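Local atomic coordinates of sugar fermentation stimulation protein homolog (Pyrococcus furiosus, PDB entry 4DA2), a protein that probably binds DNA, and combines an OB-fold domain with a PD-(D/E)xK nuclease-like domain in which calcium ions are seen. Residues 3-8 and 88-93; 95-100 and 221-226; 44-49 and 77-82. The protein carries 1 engineered substitution. All coordinates share one frame; numbering follows the deposited sequence.

Contact 1. Residues 3-8 and 88-93; sequences KLMEVS and FEKIIE
Leu4 and Lys90 are where strand 3-6 and helix 88-93 come nearest, with CA atoms 6.2 Å apart, and the axes of these short segments approach to 8.2 Å at 129°. This is helix-on-sheet packing: helix 81-93 lies across strand 2-6, which pairs with strand 220-229 in the large sheet of the PD-(D/E)xK domain. Leu4 provides most of the apolar contact. Its CD2 meets CG1 of Ile91 at 3.6 Å, and its CD1 lies 3.7 Å from the same CG1, so both methyls touch one atom of Ile91. Leu211 and Tyr223 also pack on the buried Ile91. Lys90 works through its aliphatic part. A bend at CB-CG (chi2 -79°) turns the chain toward the strand, bringing CD to 3.9 Å from the Leu4 carbonyl oxygen and CG to 4.1 Å from SD of Met5, whose side chain it crosses at nearly a right angle. No direct hydrogen bond joins the segments, and the charged end of Lys90 makes a long salt bridge back along its own helix to Glu93. The polar link is water 1, which donates to Leu4 O at 2.9 Å and weakly accepts from Lys90 NZ at 3.5 Å.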
ATOM      1  N   LYS A   3      16.815   5.496  -0.768  1.00 28.82           N
ATOM      2  CA  LYS A   3      16.187   5.431   0.562  1.00 22.62           C
ATOM      3  C   LYS A   3      15.161   6.532   0.802  1.00 33.50           C
ATOM      4  O   LYS A   3      15.413   7.683   0.479  1.00 27.47           O
ATOM      5  CB  LYS A   3      17.275   5.463   1.630  1.00 22.60           C
ATOM      6  CG  LYS A   3      16.747   5.596   3.051  1.00 29.36           C
ATOM      7  CD  LYS A   3      17.749   5.083   4.065  1.00 38.11           C
ATOM      8  CE  LYS A   3      18.755   6.142   4.432  1.00 38.05           C
ATOM      9  NZ  LYS A   3      19.533   5.720   5.621  1.00 38.13           N
ATOM     10  N   LEU A   4      14.008   6.177   1.367  1.00 23.53           N
ATOM     11  CA  LEU A   4      12.967   7.156   1.665  1.00 25.91           C
ATOM     12  C   LEU A   4      12.961   7.572   3.119  1.00 25.24           C
ATOM     13  O   LEU A   4      12.748   8.747   3.431  1.00 24.11           O
ATOM     14  CB  LEU A   4      11.568   6.605   1.356  1.00 24.24           C
ATOM     15  CG  LEU A   4      11.169   6.327  -0.079  1.00 20.79           C
ATOM     16  CD1 LEU A   4       9.747   5.807  -0.138  1.00 18.02           C
ATOM     17  CD2 LEU A   4      11.348   7.579  -0.964  1.00 28.14           C
ATOM     18  N   MET A   5      13.114   6.587   4.008  1.00 20.27           N
ATOM     19  CA  MET A   5      12.927   6.785   5.438  1.00 18.65           C
ATOM     20  C   MET A   5      13.413   5.523   6.186  1.00 14.40           C
ATOM     21  O   MET A   5      13.810   4.551   5.561  1.00 23.81           O
ATOM     22  CB  MET A   5      11.453   7.038   5.789  1.00 25.10           C
ATOM     23  CG  MET A   5      10.458   6.021   5.207  1.00 26.21           C
ATOM     24  SD  MET A   5       8.740   6.294   5.693  1.00 27.71           S
ATOM     25  CE  MET A   5       8.779   5.939   7.449  1.00 19.55           C
ATOM     26  N   GLU A   6      13.339   5.585   7.508  1.00 20.48           N
ATOM     27  CA  GLU A   6      13.768   4.503   8.383  1.00 24.13           C
ATOM     28  C   GLU A   6      12.732   4.280   9.461  1.00 27.12           C
ATOM     29  O   GLU A   6      12.144   5.233   9.980  1.00 33.30           O
ATOM     30  CB  GLU A   6      15.107   4.852   9.032  1.00 30.51           C
ATOM     31  CG  GLU A   6      16.237   5.063   8.053  1.00 78.14           C
ATOM     32  CD  GLU A   6      17.466   5.683   8.687  1.00 33.48           C
ATOM     33  OE1 GLU A   6      17.361   6.277   9.791  1.00 38.30           O
ATOM     34  OE2 GLU A   6      18.534   5.582   8.063  1.00 43.07           O
ATOM     35  N   VAL A   7      12.525   3.015   9.802  1.00 23.85           N
ATOM     36  CA  VAL A   7      11.659   2.637  10.902  1.00 23.72           C
ATOM     37  C   VAL A   7      12.537   2.076  12.017  1.00 33.86           C
ATOM     38  O   VAL A   7      13.315   1.152  11.799  1.00 24.57           O
ATOM     39  CB  VAL A   7      10.638   1.581  10.448  1.00 19.69           C
ATOM     40  CG1 VAL A   7       9.860   1.008  11.636  1.00 32.06           C
ATOM     41  CG2 VAL A   7       9.698   2.177   9.413  1.00 17.94           C
ATOM     42  N   SER A   8      12.402   2.651  13.205  1.00 21.57           N
ATOM     43  CA  SER A   8      13.162   2.229  14.380  1.00 26.18           C
ATOM     44  C   SER A   8      12.266   2.321  15.640  1.00 17.72           C
ATOM     45  O   SER A   8      11.513   3.286  15.778  1.00 26.31           O
ATOM     46  CB  SER A   8      14.370   3.167  14.531  1.00 18.94           C
ATOM     47  OG  SER A   8      15.277   2.650  15.478  1.00 32.28           O
ATOM     48  N   PHE A  88       4.774   6.724   0.595  1.00 13.29           N
ATOM     49  CA  PHE A  88       4.228   7.585  -0.467  1.00 13.28           C
ATOM     50  C   PHE A  88       4.400   9.093  -0.175  1.00 15.17           C
ATOM     51  O   PHE A  88       4.835   9.853  -1.035  1.00 11.72           O
ATOM     52  CB  PHE A  88       2.754   7.233  -0.800  1.00  9.35           C
ATOM     53  CG  PHE A  88       2.220   8.010  -1.972  1.00  9.56           C
ATOM     54  CD1 PHE A  88       2.691   7.754  -3.261  1.00 13.36           C
ATOM     55  CD2 PHE A  88       1.274   9.004  -1.791  1.00 12.27           C
ATOM     56  CE1 PHE A  88       2.223   8.469  -4.336  1.00 19.11           C
ATOM     57  CE2 PHE A  88       0.834   9.751  -2.870  1.00 14.23           C
ATOM     58  CZ  PHE A  88       1.298   9.470  -4.145  1.00 15.33           C
ATOM     59  N   GLU A  89       4.033   9.519   1.029  1.00 13.74           N
ATOM     60  CA  GLU A  89       4.208  10.895   1.477  1.00 17.60           C
ATOM     61  C   GLU A  89       5.675  11.371   1.386  1.00 14.75           C
ATOM     62  O   GLU A  89       5.921  12.524   1.061  1.00 14.27           O
ATOM     63  CB  GLU A  89       3.636  11.076   2.895  1.00 17.89           C
ATOM     64  CG  GLU A  89       2.098  10.969   2.898  1.00 12.64           C
ATOM     65  CD  GLU A  89       1.469  10.630   4.239  1.00 45.89           C
ATOM     66  OE1 GLU A  89       2.076  10.909   5.280  1.00 37.91           O
ATOM     67  OE2 GLU A  89       0.347  10.077   4.248  1.00 33.62           O
ATOM     68  N   LYS A  90       6.631  10.480   1.635  1.00 17.86           N
ATOM     69  CA  LYS A  90       8.037  10.837   1.486  1.00 19.81           C
ATOM     70  C   LYS A  90       8.389  11.034   0.023  1.00 14.36           C
ATOM     71  O   LYS A  90       9.119  11.971  -0.334  1.00 21.12           O
ATOM     72  CB  LYS A  90       8.931   9.776   2.141  1.00 24.19           C
ATOM     73  CG  LYS A  90       8.824   9.802   3.658  1.00 22.71           C
ATOM     74  CD  LYS A  90       9.674  10.948   4.200  1.00 37.31           C
ATOM     75  CE  LYS A  90       9.432  11.113   5.656  1.00 26.04           C
ATOM     76  NZ  LYS A  90      10.357  12.108   6.261  1.00 48.10           N
ATOM     77  N   ILE A  91       7.888  10.133  -0.825  1.00 11.61           N
ATOM     78  CA  ILE A  91       8.027  10.285  -2.277  1.00 16.74           C
ATOM     79  C   ILE A  91       7.500  11.652  -2.759  1.00 22.58           C
ATOM     80  O   ILE A  91       8.176  12.355  -3.544  1.00 17.16           O
ATOM     81  CB  ILE A  91       7.373   9.105  -3.017  1.00 14.02           C
ATOM     82  CG1 ILE A  91       8.204   7.838  -2.781  1.00 18.06           C
ATOM     83  CG2 ILE A  91       7.203   9.400  -4.520  1.00 14.73           C
ATOM     84  CD1 ILE A  91       7.530   6.580  -3.262  1.00 14.18           C
ATOM     85  N   ILE A  92       6.323  12.047  -2.271  1.00 15.87           N
ATOM     86  CA  ILE A  92       5.759  13.374  -2.600  1.00 14.51           C
ATOM     87  C   ILE A  92       6.646  14.522  -2.071  1.00 16.51           C
ATOM     88  O   ILE A  92       6.949  15.499  -2.796  1.00 20.82           O
ATOM     89  CB  ILE A  92       4.279  13.519  -2.128  1.00 14.27           C
ATOM     90  CG1 ILE A  92       3.358  12.502  -2.841  1.00 14.57           C
ATOM     91  CG2 ILE A  92       3.731  14.973  -2.304  1.00 17.65           C
ATOM     92  CD1 ILE A  92       3.340  12.553  -4.388  1.00 20.15           C
ATOM     93  N   GLU A  93       7.062  14.399  -0.814  1.00 18.47           N
ATOM     94  CA  GLU A  93       7.896  15.400  -0.141  1.00 20.12           C
ATOM     95  C   GLU A  93       9.195  15.644  -0.887  1.00 25.77           C
ATOM     96  O   GLU A  93       9.580  16.801  -1.115  1.00 21.28           O
ATOM     97  CB  GLU A  93       8.244  14.941   1.271  1.00 15.87           C
ATOM     98  CG  GLU A  93       7.239  15.349   2.324  1.00 65.27           C
ATOM     99  CD  GLU A  93       7.530  14.732   3.683  1.00 43.43           C
ATOM    100  OE1 GLU A  93       8.712  14.742   4.109  1.00 41.56           O
ATOM    101  OE2 GLU A  93       6.571  14.246   4.323  1.00 44.65           O
TER
HETATM  102  O   HOH W   1      13.448  10.890   5.209  1.00 39.70           O

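Contact 2. Residues 95-100 and 221-226; sequences ELLPEL and IIYRGE
Leu96 and Leu97 meet Tyr223 just past the Schellman motif in which Glu95, with positive phi (51°), ends helix 81-93. The contact thus fastens the exit loop of that helix to strand 220-229 in the PD-(D/E)xK domain sheet; the nearest CA atoms, of Leu96 and Gly225, are still 8.9 Å apart, so long side chains must bridge the gap. The apolar part is two leucine methyls approaching the tyrosine obliquely. CD1 of Leu96 lies 4.1 Å from CD2 of Tyr223, the two side chains sliding past each other in opposite directions. Leu97 instead crosses the tyrosine at about a right angle, its CD1 nearest the hydroxyl, 3.4 Å from OH of Tyr223, with the ring carbon CZ 4.3 Å from that methyl. A chi1 of 168° swings the tyrosine ring opposite the backbone N and out toward the loop, where Ile91 and Leu211 add further packing. Among backbone atoms, Leu100 N bonds to Leu97 O at 2.8 Å, closing a turn in the loop, while Gly225 N sits 3.4 Å above one face of the Tyr223 ring, offset toward its rim. Charge enters at the margin, where Glu99 forms a salt bridge with Arg209. The polar bridge is water 2, lying in the ring plane at its edge, 2.6 Å from Tyr223 OH and donating to Leu96 O at 2.7 Å.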
ATOM      1  N   GLU A  95       9.824  14.970  -3.884  1.00 17.42           N
ATOM      2  CA  GLU A  95       9.468  15.163  -5.305  1.00 18.70           C
ATOM      3  C   GLU A  95      10.113  14.146  -6.236  1.00 23.55           C
ATOM      4  O   GLU A  95      10.714  14.510  -7.247  1.00 21.95           O
ATOM      5  CB  GLU A  95       9.801  16.610  -5.735  1.00 21.33           C
ATOM      6  CG  GLU A  95       9.166  17.650  -4.847  1.00 21.95           C
ATOM      7  CD  GLU A  95       9.497  19.075  -5.273  1.00 34.02           C
ATOM      8  OE1 GLU A  95      10.221  19.757  -4.524  1.00 44.19           O
ATOM      9  OE2 GLU A  95       9.044  19.502  -6.352  1.00 48.31           O
ATOM     10  N   LEU A  96       9.967  12.865  -5.914  1.00 18.46           N
ATOM     11  CA  LEU A  96      10.671  11.815  -6.641  1.00 22.43           C
ATOM     12  C   LEU A  96       9.915  11.284  -7.861  1.00 24.58           C
ATOM     13  O   LEU A  96      10.450  10.497  -8.640  1.00 26.21           O
ATOM     14  CB  LEU A  96      11.083  10.679  -5.704  1.00 22.09           C
ATOM     15  CG  LEU A  96      12.006  11.050  -4.535  1.00 24.36           C
ATOM     16  CD1 LEU A  96      12.421   9.792  -3.798  1.00 23.36           C
ATOM     17  CD2 LEU A  96      13.252  11.879  -4.984  1.00 25.37           C
ATOM     18  N   LEU A  97       8.658  11.708  -7.991  1.00 17.92           N
ATOM     19  CA  LEU A  97       7.855  11.489  -9.183  1.00 18.47           C
ATOM     20  C   LEU A  97       7.862  12.801  -9.990  1.00 24.34           C
ATOM     21  O   LEU A  97       7.247  13.796  -9.578  1.00 27.92           O
ATOM     22  CB  LEU A  97       6.430  11.061  -8.784  1.00 24.24           C
ATOM     23  CG  LEU A  97       6.060   9.585  -8.999  1.00 48.17           C
ATOM     24  CD1 LEU A  97       6.979   8.673  -8.234  1.00 38.57           C
ATOM     25  CD2 LEU A  97       4.577   9.295  -8.652  1.00 31.21           C
ATOM     26  N   PRO A  98       8.598  12.822 -11.123  1.00 31.61           N
ATOM     27  CA  PRO A  98       8.753  14.053 -11.908  1.00 41.05           C
ATOM     28  C   PRO A  98       7.427  14.753 -12.204  1.00 33.82           C
ATOM     29  O   PRO A  98       7.364  15.981 -12.155  1.00 22.56           O
ATOM     30  CB  PRO A  98       9.400  13.563 -13.206  1.00 31.78           C
ATOM     31  CG  PRO A  98      10.170  12.353 -12.790  1.00 45.30           C
ATOM     32  CD  PRO A  98       9.325  11.690 -11.735  1.00 32.64           C
ATOM     33  N   GLU A  99       6.371  13.983 -12.478  1.00 24.08           N
ATOM     34  CA  GLU A  99       5.076  14.590 -12.841  1.00 19.18           C
ATOM     35  C   GLU A  99       4.436  15.333 -11.665  1.00 27.55           C
ATOM     36  O   GLU A  99       3.580  16.199 -11.866  1.00 33.91           O
ATOM     37  CB  GLU A  99       4.109  13.546 -13.378  1.00 34.90           C
ATOM     38  CG  GLU A  99       3.804  12.432 -12.369  1.00 29.92           C
ATOM     39  CD  GLU A  99       2.931  11.354 -12.965  1.00 30.52           C
ATOM     40  OE1 GLU A  99       1.997  11.725 -13.699  1.00 35.81           O
ATOM     41  OE2 GLU A  99       3.176  10.153 -12.694  1.00 39.95           O
ATOM     42  N   LEU A 100       4.851  15.003 -10.443  1.00 21.48           N
ATOM     43  CA  LEU A 100       4.312  15.658  -9.238  1.00 17.47           C
ATOM     44  C   LEU A 100       5.297  16.661  -8.577  1.00 19.82           C
ATOM     45  O   LEU A 100       5.132  17.057  -7.416  1.00 20.73           O
ATOM     46  CB  LEU A 100       3.799  14.608  -8.233  1.00 21.24           C
ATOM     47  CG  LEU A 100       2.610  13.767  -8.755  1.00 29.12           C
ATOM     48  CD1 LEU A 100       2.411  12.511  -7.936  1.00 38.18           C
ATOM     49  CD2 LEU A 100       1.292  14.577  -8.841  1.00 24.64           C
ATOM     50  N   ILE A 221      13.691   1.986   4.462  1.00 17.70           N
ATOM     51  CA  ILE A 221      12.653   1.773   3.456  1.00 18.88           C
ATOM     52  C   ILE A 221      13.195   2.261   2.115  1.00 21.41           C
ATOM     53  O   ILE A 221      13.680   3.390   1.985  1.00 20.85           O
ATOM     54  CB  ILE A 221      11.312   2.439   3.834  1.00 18.04           C
ATOM     55  CG1 ILE A 221      10.666   1.695   5.021  1.00 23.63           C
ATOM     56  CG2 ILE A 221      10.338   2.494   2.611  1.00 17.59           C
ATOM     57  CD1 ILE A 221       9.266   2.166   5.350  1.00 19.76           C
ATOM     58  N   ILE A 222      13.142   1.370   1.141  1.00 13.91           N
ATOM     59  CA  ILE A 222      13.813   1.568  -0.145  1.00 20.42           C
ATOM     60  C   ILE A 222      12.780   1.732  -1.268  1.00 15.08           C
ATOM     61  O   ILE A 222      11.884   0.900  -1.446  1.00 15.79           O
ATOM     62  CB  ILE A 222      14.783   0.373  -0.461  1.00 21.19           C
ATOM     63  CG1 ILE A 222      15.802   0.154   0.674  1.00 22.93           C
ATOM     64  CG2 ILE A 222      15.510   0.569  -1.796  1.00 20.25           C
ATOM     65  CD1 ILE A 222      16.535   1.423   1.105  1.00 19.29           C
ATOM     66  N   TYR A 223      12.942   2.788  -2.063  1.00 13.45           N
ATOM     67  CA  TYR A 223      12.067   3.010  -3.194  1.00 17.11           C
ATOM     68  C   TYR A 223      12.845   2.568  -4.421  1.00 16.02           C
ATOM     69  O   TYR A 223      13.890   3.144  -4.719  1.00 19.12           O
ATOM     70  CB  TYR A 223      11.684   4.509  -3.262  1.00 11.96           C
ATOM     71  CG  TYR A 223      11.010   4.926  -4.560  1.00 19.98           C
ATOM     72  CD1 TYR A 223       9.938   4.181  -5.105  1.00 16.06           C
ATOM     73  CD2 TYR A 223      11.447   6.055  -5.257  1.00 20.69           C
ATOM     74  CE1 TYR A 223       9.329   4.563  -6.296  1.00 23.21           C
ATOM     75  CE2 TYR A 223      10.828   6.445  -6.460  1.00 20.04           C
ATOM     76  CZ  TYR A 223       9.776   5.691  -6.965  1.00 23.51           C
ATOM     77  OH  TYR A 223       9.175   6.067  -8.152  1.00 21.40           O
ATOM     78  N   ARG A 224      12.353   1.528  -5.105  1.00 15.87           N
ATOM     79  CA  ARG A 224      13.053   0.932  -6.233  1.00 18.06           C
ATOM     80  C   ARG A 224      12.725   1.627  -7.573  1.00 17.10           C
ATOM     81  O   ARG A 224      13.429   1.424  -8.557  1.00 28.03           O
ATOM     82  CB  ARG A 224      12.807  -0.583  -6.310  1.00 23.15           C
ATOM     83  CG  ARG A 224      13.364  -1.406  -5.105  1.00 17.88           C
ATOM     84  CD  ARG A 224      13.391  -2.918  -5.446  1.00 17.59           C
ATOM     85  NE  ARG A 224      12.104  -3.377  -5.968  1.00 20.24           N
ATOM     86  CZ  ARG A 224      11.033  -3.629  -5.220  1.00 23.77           C
ATOM     87  NH1 ARG A 224      11.092  -3.505  -3.900  1.00 19.85           N
ATOM     88  NH2 ARG A 224       9.897  -4.017  -5.789  1.00 18.63           N
ATOM     89  N   GLY A 225      11.701   2.473  -7.577  1.00 20.31           N
ATOM     90  CA  GLY A 225      11.238   3.150  -8.784  1.00 21.76           C
ATOM     91  C   GLY A 225       9.868   2.631  -9.199  1.00 21.80           C
ATOM     92  O   GLY A 225       9.188   1.909  -8.432  1.00 19.75           O
ATOM     93  N   GLU A 226       9.465   2.950 -10.427  1.00 13.68           N
ATOM     94  CA  GLU A 226       8.151   2.496 -10.884  1.00 17.78           C
ATOM     95  C   GLU A 226       8.156   1.062 -11.401  1.00 16.53           C
ATOM     96  O   GLU A 226       9.174   0.550 -11.886  1.00 18.71           O
ATOM     97  CB  GLU A 226       7.588   3.416 -11.969  1.00 18.54           C
ATOM     98  CG  GLU A 226       7.285   4.809 -11.493  1.00 23.84           C
ATOM     99  CD  GLU A 226       6.708   5.678 -12.613  1.00 25.46           C
ATOM    100  OE1 GLU A 226       5.767   5.214 -13.317  1.00 29.61           O
ATOM    101  OE2 GLU A 226       7.158   6.831 -12.751  1.00 26.90           O
TER
HETATM  102  O   HOH W   2      10.441   7.959  -9.488  1.00 21.25           O

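Contact 3. Residues 44-49 and 77-82; sequences NEFMIP and AIIDTR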
ATOM      1  N   ASN A  44      -3.138 -14.192   2.763  1.00 31.43           N
ATOM      2  CA  ASN A  44      -3.015 -15.642   2.980  1.00 26.42           C
ATOM      3  C   ASN A  44      -1.610 -16.210   2.809  1.00 32.10           C
ATOM      4  O   ASN A  44      -1.229 -17.136   3.518  1.00 27.93           O
ATOM      5  CB  ASN A  44      -3.995 -16.409   2.079  1.00 35.91           C
ATOM      6  CG  ASN A  44      -5.322 -16.685   2.761  1.00 57.53           C
ATOM      7  OD1 ASN A  44      -5.389 -16.871   3.981  1.00 57.04           O
ATOM      8  ND2 ASN A  44      -6.388 -16.726   1.973  1.00 68.40           N
ATOM      9  N   GLU A  45      -0.833 -15.663   1.877  1.00 26.57           N
ATOM     10  CA  GLU A  45       0.527 -16.158   1.690  1.00 28.28           C
ATOM     11  C   GLU A  45       1.525 -15.715   2.788  1.00 30.78           C
ATOM     12  O   GLU A  45       2.569 -16.348   2.977  1.00 28.55           O
ATOM     13  CB  GLU A  45       1.021 -15.908   0.265  1.00 36.90           C
ATOM     14  CG  GLU A  45       0.198 -16.721  -0.746  1.00 38.44           C
ATOM     15  CD  GLU A  45       0.507 -16.409  -2.202  1.00 45.25           C
ATOM     16  OE1 GLU A  45       1.649 -16.008  -2.514  1.00157.26           O
ATOM     17  OE2 GLU A  45      -0.401 -16.585  -3.040  1.00 62.41           O
ATOM     18  N   PHE A  46       1.170 -14.669   3.533  1.00 21.19           N
ATOM     19  CA  PHE A  46       2.030 -14.143   4.594  1.00 17.53           C
ATOM     20  C   PHE A  46       1.620 -14.634   5.974  1.00 20.28           C
ATOM     21  O   PHE A  46       2.495 -14.914   6.800  1.00 23.35           O
ATOM     22  CB  PHE A  46       2.040 -12.603   4.630  1.00 18.03           C
ATOM     23  CG  PHE A  46       2.841 -11.969   3.507  1.00 18.60           C
ATOM     24  CD1 PHE A  46       4.193 -12.285   3.333  1.00 21.84           C
ATOM     25  CD2 PHE A  46       2.233 -11.090   2.618  1.00 37.53           C
ATOM     26  CE1 PHE A  46       4.934 -11.710   2.291  1.00 32.96           C
ATOM     27  CE2 PHE A  46       2.959 -10.513   1.570  1.00 26.85           C
ATOM     28  CZ  PHE A  46       4.310 -10.822   1.409  1.00 27.85           C
ATOM     29  N   MET A  47       0.302 -14.673   6.220  1.00 22.61           N
ATOM     30  CA  MET A  47      -0.280 -14.964   7.544  1.00 20.14           C
ATOM     31  C   MET A  47      -0.302 -16.458   7.777  1.00 25.94           C
ATOM     32  O   MET A  47      -1.382 -17.055   7.838  1.00 26.30           O
ATOM     33  CB  MET A  47      -1.719 -14.445   7.625  1.00 22.23           C
ATOM     34  CG  MET A  47      -1.894 -12.987   7.277  1.00 25.71           C
ATOM     35  SD  MET A  47      -1.575 -11.966   8.707  1.00 28.25           S
ATOM     36  CE  MET A  47      -1.470 -10.322   7.986  1.00 34.07           C
ATOM     37  N   ILE A  48       0.888 -17.048   7.897  1.00 28.87           N
ATOM     38  CA  ILE A  48       1.057 -18.497   8.057  1.00 18.50           C
ATOM     39  C   ILE A  48       1.807 -18.725   9.368  1.00 21.55           C
ATOM     40  O   ILE A  48       2.863 -18.126   9.592  1.00 19.63           O
ATOM     41  CB  ILE A  48       1.863 -19.120   6.857  1.00 27.31           C
ATOM     42  CG1 ILE A  48       1.141 -18.878   5.520  1.00 29.40           C
ATOM     43  CG2 ILE A  48       2.187 -20.625   7.084  1.00 26.85           C
ATOM     44  CD1 ILE A  48      -0.018 -19.790   5.243  1.00 32.79           C
ATOM     45  N   PRO A  49       1.256 -19.579  10.257  1.00 31.56           N
ATOM     46  CA  PRO A  49       1.953 -19.856  11.522  1.00 27.40           C
ATOM     47  C   PRO A  49       3.416 -20.262  11.298  1.00 14.37           C
ATOM     48  O   PRO A  49       3.705 -21.132  10.448  1.00 23.39           O
ATOM     49  CB  PRO A  49       1.125 -20.994  12.143  1.00 27.71           C
ATOM     50  CG  PRO A  49      -0.270 -20.780  11.598  1.00 22.31           C
ATOM     51  CD  PRO A  49      -0.059 -20.248  10.181  1.00 21.65           C
ATOM     52  N   ALA A  77       8.616  -7.487   3.122  1.00 11.16           N
ATOM     53  CA  ALA A  77       7.422  -6.992   2.409  1.00 12.26           C
ATOM     54  C   ALA A  77       6.633  -6.142   3.414  1.00 17.39           C
ATOM     55  O   ALA A  77       6.392  -6.577   4.535  1.00 14.33           O
ATOM     56  CB  ALA A  77       6.580  -8.145   1.950  1.00 14.31           C
ATOM     57  N   ILE A  78       6.216  -4.943   3.013  1.00 13.88           N
ATOM     58  CA  ILE A  78       5.505  -4.065   3.940  1.00 12.40           C
ATOM     59  C   ILE A  78       4.014  -4.280   3.715  1.00 13.90           C
ATOM     60  O   ILE A  78       3.458  -3.878   2.668  1.00 15.26           O
ATOM     61  CB  ILE A  78       5.880  -2.574   3.744  1.00 10.16           C
ATOM     62  CG1 ILE A  78       7.391  -2.357   3.978  1.00 13.53           C
ATOM     63  CG2 ILE A  78       5.010  -1.718   4.685  1.00 14.53           C
ATOM     64  CD1 ILE A  78       7.936  -0.956   3.578  1.00 21.56           C
ATOM     65  N   ILE A  79       3.367  -4.858   4.713  1.00 13.69           N
ATOM     66  CA  ILE A  79       1.899  -5.009   4.676  1.00  9.37           C
ATOM     67  C   ILE A  79       1.094  -3.878   5.283  1.00 12.28           C
ATOM     68  O   ILE A  79      -0.098  -3.741   4.967  1.00 12.24           O
ATOM     69  CB  ILE A  79       1.451  -6.348   5.312  1.00 13.19           C
ATOM     70  CG1 ILE A  79       1.715  -6.366   6.815  1.00 15.52           C
ATOM     71  CG2 ILE A  79       2.108  -7.516   4.564  1.00 18.01           C
ATOM     72  CD1 ILE A  79       0.625  -7.099   7.621  1.00 24.18           C
ATOM     73  N   ASP A  80       1.726  -3.063   6.138  1.00 17.05           N
ATOM     74  CA  ASP A  80       1.016  -2.009   6.866  1.00 22.14           C
ATOM     75  C   ASP A  80       0.698  -0.852   5.920  1.00 20.19           C
ATOM     76  O   ASP A  80       1.605  -0.219   5.360  1.00 11.66           O
ATOM     77  CB  ASP A  80       1.843  -1.510   8.061  1.00 15.60           C
ATOM     78  CG  ASP A  80       1.070  -0.513   8.940  1.00 19.30           C
ATOM     79  OD1 ASP A  80       0.451  -0.939   9.938  1.00 23.27           O
ATOM     80  OD2 ASP A  80       1.109   0.702   8.640  1.00 16.45           O
ATOM     81  N   THR A  81      -0.586  -0.573   5.746  1.00 13.28           N
ATOM     82  CA  THR A  81      -0.992   0.470   4.786  1.00 19.49           C
ATOM     83  C   THR A  81      -0.651   1.888   5.255  1.00 16.01           C
ATOM     84  O   THR A  81      -0.440   2.780   4.423  1.00 13.80           O
ATOM     85  CB  THR A  81      -2.479   0.358   4.382  1.00 17.26           C
ATOM     86  OG1 THR A  81      -3.305   0.587   5.533  1.00 16.23           O
ATOM     87  CG2 THR A  81      -2.768  -1.011   3.768  1.00 22.81           C
ATOM     88  N   ARG A  82      -0.584   2.087   6.573  1.00 15.09           N
ATOM     89  CA  ARG A  82      -0.135   3.349   7.141  1.00 14.52           C
ATOM     90  C   ARG A  82       1.328   3.644   6.805  1.00 13.60           C
ATOM     91  O   ARG A  82       1.646   4.784   6.406  1.00 15.43           O
ATOM     92  CB  ARG A  82      -0.337   3.416   8.655  1.00 24.95           C
ATOM     93  CG  ARG A  82      -1.756   3.522   9.115  1.00 30.04           C
ATOM     94  CD  ARG A  82      -1.789   3.453  10.633  1.00 59.41           C
ATOM     95  NE  ARG A  82      -3.126   3.642  11.185  1.00 73.34           N
ATOM     96  CZ  ARG A  82      -3.491   3.271  12.409  1.00 58.79           C
ATOM     97  NH1 ARG A  82      -2.622   2.667  13.214  1.00 62.05           N
ATOM     98  NH2 ARG A  82      -4.733   3.494  12.827  1.00 48.96           N
TER
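Ala77 opens the contact with Phe46: its CB lies 3.6 Å from CZ and 3.9 Å from CE1 of the phenylalanine, a methyl set obliquely against the distal end of the ring. Here the last strand of the OB domain, 75-78, meets the loop between strands 31-36 and 52-57. Ile78, next along, points its side chain away from the loop, while Ala77 before it points toward it; the carbonyl O of Ile78 accepts a bond from Gln84 NE2. Ile79 returns to the loop and divides its branches between two partners. CG2 approaches CD2 of Phe46 at 4.1 Å, while CD1 meets CE of Met47 at 3.9 Å. A chi1 of 68° sets CG1 between the backbone N and the carbonyl carbon and CG2 beside the N, which spreads the two branches. Met47, the centre of an inverse gamma turn, brings its methyl there through a bend at chi2 (-85°). Asp80 takes up the N-cap position of helix 81-93, its OD2 bonding to Leu83 N, and Thr81 begins the helix. Phe70 of strand 65-72 extends the apolar group, its ring meeting that of Phe46 with the planes about 20° apart. The touching side chains are all apolar, which implies that the two segments meet through shape and dispersion alone, with no directional bond between them.

In the fold
Contacts 1 and 2 are neighbours, their centres 10 Å apart, and share a sheet: strands 2-6 and 220-229 pair antiparallel, with probable hydrogen bonds Met5 O to Ile221 N at 2.8 Å and Leu4 N to Ile221 O at 2.9 Å. Packing joins them too, with Leu4 CG 3.7 Å from Tyr223 CB. Contact 3 lies in the OB domain, centred about 20 Å from contact 1 and 23 Å from contact 2, yet helix 81-93 starts in its second segment and ends in contact 1. CD1 of Ile78 and CD1 of Ile221, 3.8 Å apart, link contacts 3 and 2. None of the calcium ligands Glu109, Asp118, Glu131 and Thr132 belongs to these segments; the Ile79 side chain is about 14 Å from a calcium ion.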